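PDB 5OQR: condensin complex subunit 3 from Schizosaccharomyces pombe, which serves as a regulatory HEAT-repeat subunit of condensin, the complex that converts interphase chromatin into condensed, mitotic-like chromosomes. Local coordinates for residues Ile402-Ile406 and Ser464-Leu469; Leu293-Phe298 and Leu313-Phe317. All blocks are in the same frame, centred on the assembly; numbering follows the deposited sequence.

Contact 1: Ile402-Ile406 and Ser464-Leu469; sequences ISLHI and SYVQCL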
# COMPACT_ATOMS: atom_id res chain seq x y z
N ILE A 402 -16.91 25.17 9.42
CA ILE A 402 -17.56 26.07 8.47
C ILE A 402 -18.01 25.30 7.23
O ILE A 402 -19.13 25.49 6.74
CB ILE A 402 -16.61 27.23 8.11
CG1 ILE A 402 -16.53 28.22 9.28
CG2 ILE A 402 -17.08 27.94 6.83
CD1 ILE A 402 -15.53 29.34 9.08
N SER A 403 -17.14 24.44 6.70
CA SER A 403 -17.45 23.75 5.45
C SER A 403 -18.66 22.84 5.61
O SER A 403 -19.58 22.87 4.78
CB SER A 403 -16.24 22.96 4.99
OG SER A 403 -15.08 23.78 4.94
N LEU A 404 -18.68 22.02 6.66
CA LEU A 404 -19.80 21.12 6.87
C LEU A 404 -21.10 21.88 7.14
O LEU A 404 -22.17 21.43 6.73
CB LEU A 404 -19.50 20.17 8.03
CG LEU A 404 -18.38 19.15 7.77
CD1 LEU A 404 -18.12 18.34 9.03
CD2 LEU A 404 -18.73 18.23 6.62
N HIS A 405 -21.01 23.03 7.81
CA HIS A 405 -22.20 23.84 8.03
C HIS A 405 -22.77 24.35 6.71
O HIS A 405 -23.97 24.23 6.45
CB HIS A 405 -21.88 25.02 8.95
CG HIS A 405 -21.97 24.70 10.40
ND1 HIS A 405 -20.88 24.31 11.15
CD2 HIS A 405 -23.03 24.70 11.25
CE1 HIS A 405 -21.26 24.09 12.40
NE2 HIS A 405 -22.56 24.32 12.48
N ILE A 406 -21.91 24.91 5.86
CA ILE A 406 -22.36 25.45 4.59
C ILE A 406 -22.76 24.34 3.64
O ILE A 406 -23.66 24.51 2.80
CB ILE A 406 -21.27 26.36 4.00
CG1 ILE A 406 -21.09 27.59 4.90
CG2 ILE A 406 -21.62 26.78 2.57
CD1 ILE A 406 -19.95 28.51 4.50
N SER A 464 -13.87 32.80 3.79
CA SER A 464 -14.12 31.38 3.99
C SER A 464 -15.56 31.02 3.68
O SER A 464 -15.84 29.92 3.20
CB SER A 464 -13.77 30.99 5.43
OG SER A 464 -12.40 31.21 5.68
N TYR A 465 -16.50 31.93 3.95
CA TYR A 465 -17.89 31.70 3.56
C TYR A 465 -18.06 31.81 2.05
O TYR A 465 -18.83 31.06 1.45
CB TYR A 465 -18.82 32.68 4.26
CG TYR A 465 -19.05 32.43 5.74
CD1 TYR A 465 -18.15 31.69 6.49
CD2 TYR A 465 -20.17 32.93 6.37
CE1 TYR A 465 -18.37 31.46 7.84
CE2 TYR A 465 -20.40 32.71 7.71
CZ TYR A 465 -19.49 31.98 8.44
OH TYR A 465 -19.72 31.76 9.78
N VAL A 466 -17.35 32.76 1.43
CA VAL A 466 -17.38 32.89 -0.02
C VAL A 466 -16.80 31.64 -0.66
O VAL A 466 -17.33 31.12 -1.65
CB VAL A 466 -16.61 34.15 -0.46
CG1 VAL A 466 -16.73 34.35 -1.96
CG2 VAL A 466 -17.13 35.38 0.27
N GLN A 467 -15.69 31.15 -0.12
CA GLN A 467 -15.05 29.96 -0.66
C GLN A 467 -16.00 28.77 -0.65
O GLN A 467 -16.14 28.06 -1.65
CB GLN A 467 -13.78 29.65 0.14
CG GLN A 467 -12.90 28.59 -0.46
CD GLN A 467 -11.66 28.34 0.37
OE1 GLN A 467 -11.38 29.07 1.32
NE2 GLN A 467 -10.90 27.31 0.02
N CYS A 468 -16.68 28.55 0.48
CA CYS A 468 -17.60 27.42 0.57
C CYS A 468 -18.83 27.63 -0.30
O CYS A 468 -19.46 26.65 -0.72
CB CYS A 468 -18.02 27.20 2.02
SG CYS A 468 -16.72 26.58 3.09
N LEU A 469 -19.19 28.88 -0.58
CA LEU A 469 -20.35 29.14 -1.43
C LEU A 469 -20.12 28.59 -2.83
O LEU A 469 -20.91 27.79 -3.34
CB LEU A 469 -20.62 30.65 -1.48
CG LEU A 469 -21.57 31.15 -2.57
CD1 LEU A 469 -22.91 30.46 -2.50
CD2 LEU A 469 -21.74 32.65 -2.48
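Two helical segments, I402-I406 and S464-L469, run in broadly the same direction, their axes 9.7 Å apart at closest approach and inclined at a crossing angle of -49°. The backbones come nearest where the CA atoms of S403 and C468 lie 6.1 Å apart; towards the N-terminal ends, the CA atoms of I402 and Y465 are separated by 7.5 Å. The small side chains of S403 and C468 permit this approach, with S403 OG 3.7 Å from C468 SG. I402 and I406, one turn apart, both point across the interface and lodge in the groove between the S464-C468 ridge and Y465. The CD1 methyl of I406 presses against C468 CB at 3.4 Å and also reaches the backbone at Y465 CA, 3.9 Å away. I402 CG2 lies 4.0 Å from C468 SG and 3.9 Å from Y465 CE1, and I402 CD1 meets the edge of the same ring, 3.8 Å from Y465 CE1. The Y465 ring thus extends the apolar contact beyond the helix surface, and its hydroxyl is hydrogen-bonded to the carbonyl of L392. S464 contributes less, its OG being engaged by L460 O and K505. Such apolar helix-to-helix contact is the building principle of a HEAT-repeat solenoid, and here it joins helix 399-412 of the sixth HEAT repeat to helix 457-471. Helix 416-434 closes one flank, where F419 touches both I406 and L469; helix 378-394 meets I406 through L392, and helix 500-514 packs against Q467 of helix 457-471.

Contact 2: Leu293-Phe298 and Leu313-Phe317; sequences LSQLEF and LARTF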
# COMPACT_ATOMS: atom_id res chain seq x y z
N LEU A 293 -24.23 -5.28 16.36
CA LEU A 293 -24.79 -4.07 15.77
C LEU A 293 -26.23 -3.85 16.24
O LEU A 293 -26.63 -2.71 16.50
CB LEU A 293 -24.74 -4.16 14.25
CG LEU A 293 -25.07 -2.86 13.51
CD1 LEU A 293 -23.97 -1.83 13.70
CD2 LEU A 293 -25.31 -3.12 12.03
N SER A 294 -27.00 -4.92 16.36
CA SER A 294 -28.38 -4.82 16.81
C SER A 294 -28.51 -4.64 18.31
O SER A 294 -29.63 -4.53 18.82
CB SER A 294 -29.16 -6.07 16.38
OG SER A 294 -29.09 -6.27 14.98
N GLN A 295 -27.39 -4.61 19.04
CA GLN A 295 -27.40 -4.47 20.49
C GLN A 295 -27.05 -3.06 20.95
O GLN A 295 -27.04 -2.81 22.16
CB GLN A 295 -26.43 -5.47 21.12
CG GLN A 295 -26.99 -6.88 21.20
CD GLN A 295 -25.92 -7.92 21.46
OE1 GLN A 295 -24.77 -7.59 21.75
NE2 GLN A 295 -26.29 -9.19 21.34
N LEU A 296 -26.75 -2.15 20.03
CA LEU A 296 -26.49 -0.77 20.39
C LEU A 296 -27.80 -0.02 20.59
O LEU A 296 -28.73 -0.13 19.79
CB LEU A 296 -25.66 -0.08 19.32
CG LEU A 296 -24.23 -0.58 19.10
CD1 LEU A 296 -23.60 0.17 17.93
CD2 LEU A 296 -23.38 -0.42 20.35
N GLU A 297 -27.86 0.75 21.67
CA GLU A 297 -29.03 1.56 21.99
C GLU A 297 -28.60 3.02 22.14
O GLU A 297 -27.55 3.31 22.73
CB GLU A 297 -29.72 1.08 23.26
CG GLU A 297 -30.20 -0.36 23.19
CD GLU A 297 -31.18 -0.59 22.06
OE1 GLU A 297 -31.96 0.34 21.75
OE2 GLU A 297 -31.17 -1.69 21.47
N PHE A 298 -29.42 3.92 21.61
CA PHE A 298 -29.14 5.36 21.62
C PHE A 298 -30.30 6.08 22.29
O PHE A 298 -31.08 6.78 21.62
CB PHE A 298 -28.90 5.88 20.21
CG PHE A 298 -27.81 5.16 19.48
CD1 PHE A 298 -28.09 4.07 18.67
CD2 PHE A 298 -26.49 5.57 19.60
CE1 PHE A 298 -27.09 3.41 18.00
CE2 PHE A 298 -25.48 4.90 18.93
CZ PHE A 298 -25.79 3.82 18.13
N LEU A 313 -19.17 6.88 17.19
CA LEU A 313 -19.84 5.59 17.08
C LEU A 313 -21.22 5.74 16.45
O LEU A 313 -21.62 4.92 15.62
CB LEU A 313 -19.95 4.93 18.46
CG LEU A 313 -20.70 3.60 18.50
CD1 LEU A 313 -20.01 2.56 17.62
CD2 LEU A 313 -20.82 3.11 19.93
N ALA A 314 -21.97 6.77 16.85
CA ALA A 314 -23.30 6.97 16.29
C ALA A 314 -23.22 7.33 14.81
O ALA A 314 -24.01 6.83 14.00
CB ALA A 314 -24.04 8.05 17.07
N ARG A 315 -22.27 8.19 14.44
CA ARG A 315 -22.13 8.58 13.04
C ARG A 315 -21.75 7.39 12.17
O ARG A 315 -22.20 7.28 11.02
CB ARG A 315 -21.10 9.70 12.92
CG ARG A 315 -20.60 9.96 11.50
CD ARG A 315 -19.32 9.17 11.21
NE ARG A 315 -18.76 9.49 9.91
CZ ARG A 315 -17.68 10.24 9.70
NH1 ARG A 315 -17.27 10.46 8.46
NH2 ARG A 315 -17.00 10.76 10.71
N THR A 316 -20.91 6.49 12.70
CA THR A 316 -20.52 5.31 11.93
C THR A 316 -21.65 4.29 11.87
O THR A 316 -21.91 3.71 10.82
CB THR A 316 -19.26 4.69 12.54
OG1 THR A 316 -18.25 5.68 12.69
CG2 THR A 316 -18.74 3.57 11.64
N PHE A 317 -22.32 4.06 13.00
CA PHE A 317 -23.49 3.18 13.02
C PHE A 317 -24.52 3.64 11.99
O PHE A 317 -25.05 2.84 11.22
CB PHE A 317 -24.08 3.16 14.43
CG PHE A 317 -25.43 2.51 14.51
CD1 PHE A 317 -25.55 1.16 14.78
CD2 PHE A 317 -26.59 3.26 14.34
CE1 PHE A 317 -26.79 0.57 14.87
CE2 PHE A 317 -27.83 2.67 14.42
CZ PHE A 317 -27.93 1.32 14.69
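Within the HEAT-repeat solenoid, the connection L293-F298 wraps over one side of helix 308-324, meeting it at L313-F317. A type I beta turn from L293 to L296 reverses the chain and leaves S294 and Q295 at its exposed corner, so that L293 and L296 can both reach the helix; from L296 onward the backbone is extended, E297 points away and F298 points back in. The main bump on the helical side is F317. Its ring enters a hollow bounded by L293, L296 and F298: L293 CD1 approaches F317 CD1 to 3.6 Å, and L296 CD1 lies 3.8 Å from the same ring atom. L296 also reaches L313, one helical turn before F317, with their CD1 atoms 4.3 Å apart. F298 in turn fills the space beside F317 and above the small side chain of A314, whose CB is 3.9 Å from F298 CE2. Neighbouring groups enlarge this apolar pocket: F286 of helix 275-288 touches both L293 and L296, M333 touches both phenylalanines, and F302 makes a further edge-to-face pair with F298. The two segments' own aromatic pair is edge-to-face as well, with ring centroids 4.9 Å apart and planes inclined at 50°; the edge of F298 is directed at the face of F317, and F298 CE1 sits 3.7 Å from F317 CD2.

Contacts 2 and 1 follow one another along the chain and along the curved solenoid, with centres 30 Å apart. Their nearest atoms are about 8 Å apart, so they do not touch and form separate pieces of the hydrophobic interior. Helix 356-372 lies between them as a shared neighbour: its Y368 touches L404 of contact 1 and makes a cation-pi interaction with R315 of contact 2. Contact 2 fastens a short interhelical connection to a nearby helix, whereas contact 1 joins two helices across 57 intervening residues. The condensin subunit 2 chain touches neither, so both belong to the internal framework of the subunit.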